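Local coordinates for protein putative transcriptional regulator, LysR family (PDB 3OXN) that probably serves as the effector-binding domain of a LysR-family transcription factor, sensing a ligand to regulate transcription through a separate DNA-binding domain, at residues 61-64 against 65-69; 106-110 against 111-115; 206-209 against 210-213. All coordinates share one frame; numbering follows the deposited sequence.

Contact 1. Residues 61-64 against 65-69; sequences SDQL and TYEGA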
loop_
_atom_site.group_PDB
_atom_site.type_symbol
_atom_site.label_atom_id
_atom_site.label_comp_id
_atom_site.label_asym_id
_atom_site.label_seq_id
_atom_site.Cartn_x
_atom_site.Cartn_y
_atom_site.Cartn_z
ATOM N N SER A 61 -9.870 1.744 16.659
ATOM C CA SER A 61 -10.255 1.026 17.861
ATOM C C SER A 61 -11.164 -0.153 17.549
ATOM O O SER A 61 -11.131 -1.168 18.245
ATOM C CB SER A 61 -10.938 1.961 18.846
ATOM O OG SER A 61 -11.296 1.263 20.019
ATOM N N ASP A 62 -11.976 -0.027 16.508
ATOM C CA ASP A 62 -12.815 -1.136 16.113
ATOM C C ASP A 62 -11.943 -2.256 15.583
ATOM O O ASP A 62 -12.242 -3.445 15.749
ATOM C CB ASP A 62 -13.828 -0.708 15.050
ATOM C CG ASP A 62 -15.061 -0.088 15.656
ATOM O OD1 ASP A 62 -15.103 0.026 16.905
ATOM O OD2 ASP A 62 -15.978 0.289 14.890
ATOM N N GLN A 63 -10.858 -1.861 14.935
ATOM C CA GLN A 63 -9.964 -2.819 14.319
ATOM C C GLN A 63 -9.205 -3.645 15.375
ATOM O O GLN A 63 -9.126 -4.870 15.266
ATOM C CB GLN A 63 -9.026 -2.113 13.334
ATOM C CG GLN A 63 -8.910 -2.847 12.006
ATOM C CD GLN A 63 -8.331 -1.995 10.900
ATOM O OE1 GLN A 63 -8.306 -0.762 10.994
ATOM N NE2 GLN A 63 -7.871 -2.652 9.826
ATOM N N LEU A 64 -8.681 -2.987 16.409
ATOM C CA LEU A 64 -8.017 -3.707 17.489
ATOM C C LEU A 64 -9.025 -4.442 18.368
ATOM O O LEU A 64 -8.750 -5.535 18.870
ATOM C CB LEU A 64 -7.171 -2.762 18.347
ATOM C CG LEU A 64 -6.004 -2.029 17.697
ATOM C CD1 LEU A 64 -5.574 -0.946 18.656
ATOM C CD2 LEU A 64 -4.856 -2.956 17.346
ATOM N N THR A 65 -10.191 -3.838 18.560
ATOM C CA THR A 65 -11.218 -4.419 19.426
ATOM C C THR A 65 -12.037 -5.557 18.791
ATOM O O THR A 65 -12.221 -6.609 19.397
ATOM C CB THR A 65 -12.183 -3.348 19.933
ATOM O OG1 THR A 65 -11.432 -2.309 20.565
ATOM C CG2 THR A 65 -13.151 -3.936 20.932
ATOM N N TYR A 66 -12.524 -5.369 17.576
ATOM C CA TYR A 66 -13.444 -6.359 17.028
ATOM C C TYR A 66 -12.885 -7.223 15.907
ATOM O O TYR A 66 -13.293 -8.362 15.754
ATOM C CB TYR A 66 -14.747 -5.689 16.579
ATOM C CG TYR A 66 -15.474 -5.012 17.704
ATOM C CD1 TYR A 66 -16.175 -5.751 18.641
ATOM C CD2 TYR A 66 -15.450 -3.634 17.841
ATOM C CE1 TYR A 66 -16.850 -5.132 19.685
ATOM C CE2 TYR A 66 -16.116 -3.008 18.882
ATOM C CZ TYR A 66 -16.815 -3.763 19.794
ATOM O OH TYR A 66 -17.480 -3.153 20.820
ATOM N N GLU A 67 -11.955 -6.691 15.129
ATOM C CA GLU A 67 -11.501 -7.376 13.926
ATOM C C GLU A 67 -10.298 -8.290 14.173
ATOM O O GLU A 67 -9.826 -8.937 13.244
ATOM C CB GLU A 67 -11.123 -6.354 12.848
ATOM C CG GLU A 67 -11.941 -5.063 12.874
ATOM C CD GLU A 67 -12.854 -4.895 11.665
ATOM O OE1 GLU A 67 -12.748 -5.682 10.697
ATOM O OE2 GLU A 67 -13.674 -3.956 11.687
ATOM N N GLY A 68 -9.785 -8.330 15.404
ATOM C CA GLY A 68 -8.669 -9.211 15.725
ATOM C C GLY A 68 -7.256 -8.657 15.513
ATOM O O GLY A 68 -6.286 -9.423 15.414
ATOM N N ALA A 69 -7.127 -7.331 15.443
ATOM C CA ALA A 69 -5.825 -6.699 15.277
ATOM C C ALA A 69 -5.058 -6.744 16.600
ATOM O O ALA A 69 -5.559 -6.296 17.623
ATOM C CB ALA A 69 -5.990 -5.270 14.797
#

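Contact 2. Residues 106-110 against 111-115; sequences QEMSL and DDYLS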
loop_
_atom_site.group_PDB
_atom_site.type_symbol
_atom_site.label_atom_id
_atom_site.label_comp_id
_atom_site.label_asym_id
_atom_site.label_seq_id
_atom_site.Cartn_x
_atom_site.Cartn_y
_atom_site.Cartn_z
ATOM N N GLN A 106 18.066 23.301 -7.765
ATOM C CA GLN A 106 18.093 24.556 -7.040
ATOM C C GLN A 106 17.377 24.336 -5.727
ATOM O O GLN A 106 16.776 23.288 -5.519
ATOM C CB GLN A 106 17.445 25.679 -7.849
ATOM C CG GLN A 106 15.928 25.727 -7.803
ATOM C CD GLN A 106 15.358 26.752 -8.784
ATOM O OE1 GLN A 106 14.551 27.604 -8.403
ATOM N NE2 GLN A 106 15.788 26.678 -10.050
ATOM N N GLU A 107 17.465 25.290 -4.811
ATOM C CA GLU A 107 16.700 25.134 -3.590
ATOM C C GLU A 107 15.281 25.514 -3.918
ATOM O O GLU A 107 15.041 26.443 -4.692
ATOM C CB GLU A 107 17.226 26.000 -2.443
ATOM C CG GLU A 107 16.518 25.662 -1.129
ATOM C CD GLU A 107 16.631 26.749 -0.072
ATOM O OE1 GLU A 107 16.410 26.425 1.126
ATOM O OE2 GLU A 107 16.936 27.915 -0.439
HETATM N N MSE A 108 14.337 24.785 -3.352
HETATM C CA MSE A 108 12.939 25.073 -3.623
HETATM C C MSE A 108 12.369 26.009 -2.567
HETATM O O MSE A 108 12.266 25.662 -1.385
HETATM C CB MSE A 108 12.141 23.780 -3.695
HETATM C CG MSE A 108 10.687 23.905 -3.273
HETATM SE SE MSE A 108 9.840 22.140 -3.209
HETATM C CE MSE A 108 10.343 21.553 -4.994
ATOM N N SER A 109 12.018 27.208 -3.006
ATOM C CA SER A 109 11.422 28.192 -2.128
ATOM C C SER A 109 9.936 27.940 -2.003
ATOM O O SER A 109 9.330 27.323 -2.868
ATOM C CB SER A 109 11.664 29.592 -2.677
ATOM O OG SER A 109 10.463 30.343 -2.691
ATOM N N LEU A 110 9.356 28.407 -0.909
ATOM C CA LEU A 110 7.914 28.398 -0.769
ATOM C C LEU A 110 7.259 28.747 -2.100
ATOM O O LEU A 110 6.541 27.938 -2.671
ATOM C CB LEU A 110 7.468 29.387 0.304
ATOM C CG LEU A 110 5.957 29.437 0.519
ATOM C CD1 LEU A 110 5.461 28.218 1.292
ATOM C CD2 LEU A 110 5.581 30.728 1.239
ATOM N N ASP A 111 7.511 29.940 -2.615
ATOM C CA ASP A 111 6.874 30.282 -3.868
ATOM C C ASP A 111 6.994 29.143 -4.863
ATOM O O ASP A 111 6.003 28.748 -5.450
ATOM C CB ASP A 111 7.416 31.563 -4.497
ATOM C CG ASP A 111 6.835 31.803 -5.893
ATOM O OD1 ASP A 111 5.585 31.773 -6.036
ATOM O OD2 ASP A 111 7.618 31.997 -6.854
ATOM N N ASP A 112 8.192 28.609 -5.063
ATOM C CA ASP A 112 8.354 27.529 -6.035
ATOM C C ASP A 112 7.421 26.377 -5.700
ATOM O O ASP A 112 6.743 25.829 -6.578
ATOM C CB ASP A 112 9.795 27.023 -6.066
ATOM C CG ASP A 112 10.808 28.141 -6.216
ATOM O OD1 ASP A 112 10.979 28.937 -5.259
ATOM O OD2 ASP A 112 11.437 28.207 -7.295
ATOM N N TYR A 113 7.392 26.009 -4.425
ATOM C CA TYR A 113 6.512 24.948 -3.958
ATOM C C TYR A 113 5.071 25.225 -4.420
ATOM O O TYR A 113 4.434 24.385 -5.069
ATOM C CB TYR A 113 6.606 24.853 -2.430
ATOM C CG TYR A 113 5.909 23.670 -1.800
ATOM C CD1 TYR A 113 4.695 23.822 -1.158
ATOM C CD2 TYR A 113 6.484 22.406 -1.829
ATOM C CE1 TYR A 113 4.065 22.751 -0.577
ATOM C CE2 TYR A 113 5.867 21.327 -1.257
ATOM C CZ TYR A 113 4.650 21.498 -0.628
ATOM O OH TYR A 113 4.005 20.413 -0.056
ATOM N N LEU A 114 4.582 26.422 -4.113
ATOM C CA LEU A 114 3.205 26.821 -4.406
ATOM C C LEU A 114 2.855 27.016 -5.897
ATOM O O LEU A 114 1.689 27.237 -6.226
ATOM C CB LEU A 114 2.843 28.086 -3.616
ATOM C CG LEU A 114 2.218 27.878 -2.232
ATOM C CD1 LEU A 114 2.705 26.613 -1.570
ATOM C CD2 LEU A 114 2.488 29.080 -1.346
ATOM N N SER A 115 3.840 26.921 -6.790
ATOM C CA SER A 115 3.595 27.125 -8.218
ATOM C C SER A 115 3.532 25.832 -9.008
ATOM O O SER A 115 3.422 25.864 -10.225
ATOM C CB SER A 115 4.705 27.969 -8.858
ATOM O OG SER A 115 5.434 28.703 -7.900
#

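Contact 3. Residues 206-209 against 210-213; sequences PAQE and WLRS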
loop_
_atom_site.group_PDB
_atom_site.type_symbol
_atom_site.label_atom_id
_atom_site.label_comp_id
_atom_site.label_asym_id
_atom_site.label_seq_id
_atom_site.Cartn_x
_atom_site.Cartn_y
_atom_site.Cartn_z
ATOM N N PRO A 206 2.355 -12.231 27.234
ATOM C CA PRO A 206 3.795 -12.501 27.075
ATOM C C PRO A 206 4.272 -12.330 25.628
ATOM O O PRO A 206 5.376 -11.817 25.412
ATOM C CB PRO A 206 3.919 -13.970 27.476
ATOM C CG PRO A 206 2.762 -14.214 28.401
ATOM C CD PRO A 206 1.666 -13.275 28.016
ATOM N N ALA A 207 3.452 -12.757 24.664
ATOM C CA ALA A 207 3.799 -12.667 23.243
ATOM C C ALA A 207 3.634 -11.249 22.685
ATOM O O ALA A 207 4.460 -10.779 21.902
ATOM C CB ALA A 207 2.964 -13.653 22.431
ATOM N N GLN A 208 2.561 -10.577 23.093
ATOM C CA GLN A 208 2.320 -9.204 22.673
ATOM C C GLN A 208 3.304 -8.241 23.348
ATOM O O GLN A 208 3.796 -7.309 22.711
ATOM C CB GLN A 208 0.868 -8.782 22.939
ATOM C CG GLN A 208 -0.207 -9.648 22.259
ATOM C CD GLN A 208 -0.111 -9.677 20.725
ATOM O OE1 GLN A 208 0.466 -8.778 20.109
ATOM N NE2 GLN A 208 -0.685 -10.715 20.110
ATOM N N GLU A 209 3.600 -8.454 24.627
ATOM C CA GLU A 209 4.583 -7.610 25.296
ATOM C C GLU A 209 5.904 -7.803 24.586
ATOM O O GLU A 209 6.742 -6.910 24.562
ATOM C CB GLU A 209 4.734 -7.962 26.774
ATOM C CG GLU A 209 3.587 -7.545 27.679
ATOM C CD GLU A 209 3.667 -8.213 29.059
ATOM O OE1 GLU A 209 4.539 -9.095 29.245
ATOM O OE2 GLU A 209 2.861 -7.860 29.956
ATOM N N TRP A 210 6.096 -8.976 23.996
ATOM C CA TRP A 210 7.342 -9.254 23.295
ATOM C C TRP A 210 7.366 -8.576 21.930
ATOM O O TRP A 210 8.328 -7.894 21.588
ATOM C CB TRP A 210 7.582 -10.767 23.155
ATOM C CG TRP A 210 8.679 -11.081 22.181
ATOM C CD1 TRP A 210 10.005 -11.115 22.440
ATOM C CD2 TRP A 210 8.537 -11.363 20.783
ATOM N NE1 TRP A 210 10.709 -11.408 21.299
ATOM C CE2 TRP A 210 9.829 -11.569 20.261
ATOM C CE3 TRP A 210 7.438 -11.468 19.914
ATOM C CZ2 TRP A 210 10.065 -11.874 18.924
ATOM C CZ3 TRP A 210 7.669 -11.775 18.579
ATOM C CH2 TRP A 210 8.972 -11.976 18.098
ATOM N N LEU A 211 6.304 -8.771 21.153
ATOM C CA LEU A 211 6.182 -8.147 19.832
ATOM C C LEU A 211 6.430 -6.650 19.919
ATOM O O LEU A 211 7.233 -6.102 19.165
ATOM C CB LEU A 211 4.788 -8.392 19.223
ATOM C CG LEU A 211 4.589 -8.324 17.697
ATOM C CD1 LEU A 211 3.135 -8.078 17.355
ATOM C CD2 LEU A 211 5.441 -7.261 17.048
ATOM N N ARG A 212 5.729 -5.997 20.835
ATOM C CA ARG A 212 5.832 -4.558 20.966
ATOM C C ARG A 212 7.278 -4.098 21.164
ATOM O O ARG A 212 7.742 -3.153 20.507
ATOM C CB ARG A 212 4.932 -4.071 22.088
ATOM C CG ARG A 212 3.497 -4.358 21.815
ATOM C CD ARG A 212 2.601 -3.399 22.548
ATOM N NE ARG A 212 2.474 -3.751 23.951
ATOM C CZ ARG A 212 1.784 -4.797 24.387
ATOM N NH1 ARG A 212 1.171 -5.590 23.522
ATOM N NH2 ARG A 212 1.710 -5.052 25.682
ATOM N N SER A 213 7.990 -4.798 22.044
ATOM C CA SER A 213 9.376 -4.463 22.360
ATOM C C SER A 213 10.345 -4.633 21.185
ATOM O O SER A 213 11.271 -3.824 21.012
ATOM C CB SER A 213 9.862 -5.268 23.570
ATOM O OG SER A 213 9.347 -6.582 23.518
#

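Contact 1. Residues 61-64 against 65-69
Thr65 folds its hydroxyl back onto the carbonyl of Ser61, one turn earlier in the helix. OG1 lies beside its own backbone N (chi1 -54°) and donates to Ser61 O at 2.6 Å. Thr65 N reaches the same Ser61 O at 2.8 Å from the opposite face of the carbonyl plane, so both donors of one residue grip a single oxygen. The other branch, CG2, sits over the centre of one face of the Tyr66 ring. That ring turns an edge to Asp62, with OD1 near its plane and 3.8 Å from Tyr66 CE2; carboxylate and ring planes stand 76° apart. Glu67, bent at chi2, lays CG 3.3 Å from Gln63 CA before its carboxylate forms a salt bridge with Arg59. The extended Gln63 instead carries its amide to Pro54 O and Gln56 N. At Gly68 the positive phi ends the helical path, and Ala69 N returns to Gln63 O at 3.2 Å, a closure one residue wider than a Schellman 6→1 bond, bringing Ala69 CB to 3.6 Å from Leu64 CD2. Helix 60-65 stops just ahead of strand 71-74, with Leu64 packed on Ile197 of strand 194-199 and Leu83 of strand 83-89, and Thr65 resting on His199.

Contact 2. Residues 106-110 against 111-115
Ser109 is the N-cap of the short helix 110-114, and its carbonyl oxygen opens the helical bonding by accepting from Tyr113 N at 2.8 Å. The next bond follows in step, Leu114 N to Leu110 O at 2.9 Å. Asp112, the third residue of the helix, swings its carboxylate back toward the cap, CG lying beside its own backbone N. Ser109 N makes a weak bond to Asp112 OD1 at 3.0 Å, resembling one half of a capping box, although the position of OD1 is not secure. An acidic group at the N-terminal end of a helix would probably be favoured by the helix dipole.

Met108, a selenomethionine, enters from the residue before the cap. Its SE stands at the edge of the Tyr113 ring, 3.6 Å from CD2 and 86° off the ring normal, a Met-aromatic contact made near the ring plane. Tyr113 reaches it with CG anti to its backbone N (chi1 -171°), which sends the ring inward from the helix. In this LysR substrate-binding domain, of the periplasmic-binding-protein type, the helix packs against the sheet that contains strands 93-98 and 163-167. Met108 and Tyr113 both touch Ile163; Met108 also meets Leu97, while Tyr113 OH bonds to Thr165 OG1 and its ring meets His118 edge-to-face.

Along another flank of the helix, Leu110 CG and Leu114 CD2 approach to 4.0 Å as their side chains cross at a slant. At the C-terminal end, Ser115 OG donates to Asp111 O at 2.5 Å from above the carbonyl plane, 42° out of it, while Ser115 N bonds to Asp112 O at 3.1 Å.

Contact 3. Residues 206-209 against 210-213
Arg212 curls back over the turn before it and lays one face of its guanidinium on the backbone of Gln208 and Glu209. Gln208 O lies under the rim of that face, 3.2 Å from Arg212 NH1 but badly angled for a bond; the same oxygen accepts from Arg212 N at 3.0 Å. The bend at chi3 (-78°) brings NH1 to 3.3 Å from Gln208 CB and NH2 to 3.7 Å from Glu209 CG. Trp210 turns an edge of its ring to Ala207 O, which sits in the ring plane 3.6 Å from CE3, while Leu211 N bonds to that carbonyl at 2.8 Å. Ser213 OG lies 2.8 Å from Glu209 O. The side chains of Gln208 and Leu211 extend alongside each other, with Gln208 OE1 3.9 Å from Leu211 CD1.

Farther out, Arg212 NH1 bonds to Cys202 O and the guanidinium makes a cation-pi contact with Trp198, which probably helps to hold its orientation. Trp210 NE1 is held by Glu44 at the end of helix 28-44. These first turns of helix 206-227 rest on strand 20-25, where Ala207, Gln208 and Leu211 touch Phe21 and Leu211 also meets Ile23.

From the N terminus, the three contacts follow in series; none nests within or crosses another. Contact 1 ends helix 60-65 and turns the chain into strand 71-74. Contact 2 closes the loop that leaves strand 93-98 and starts helix 110-114 ahead of strand 117-120. Contact 3 lies in the first turns of helix 206-227, which follows strand 194-199. Contacts 1 and 3 both pack on the sheet that includes strands 20-25 and 194-199, their centres about 17 Å apart without touching. Contact 2 packs on the other sheet, across the chain's centre, its centre about 42 Å from that of contact 1 and 45 Å from that of contact 3.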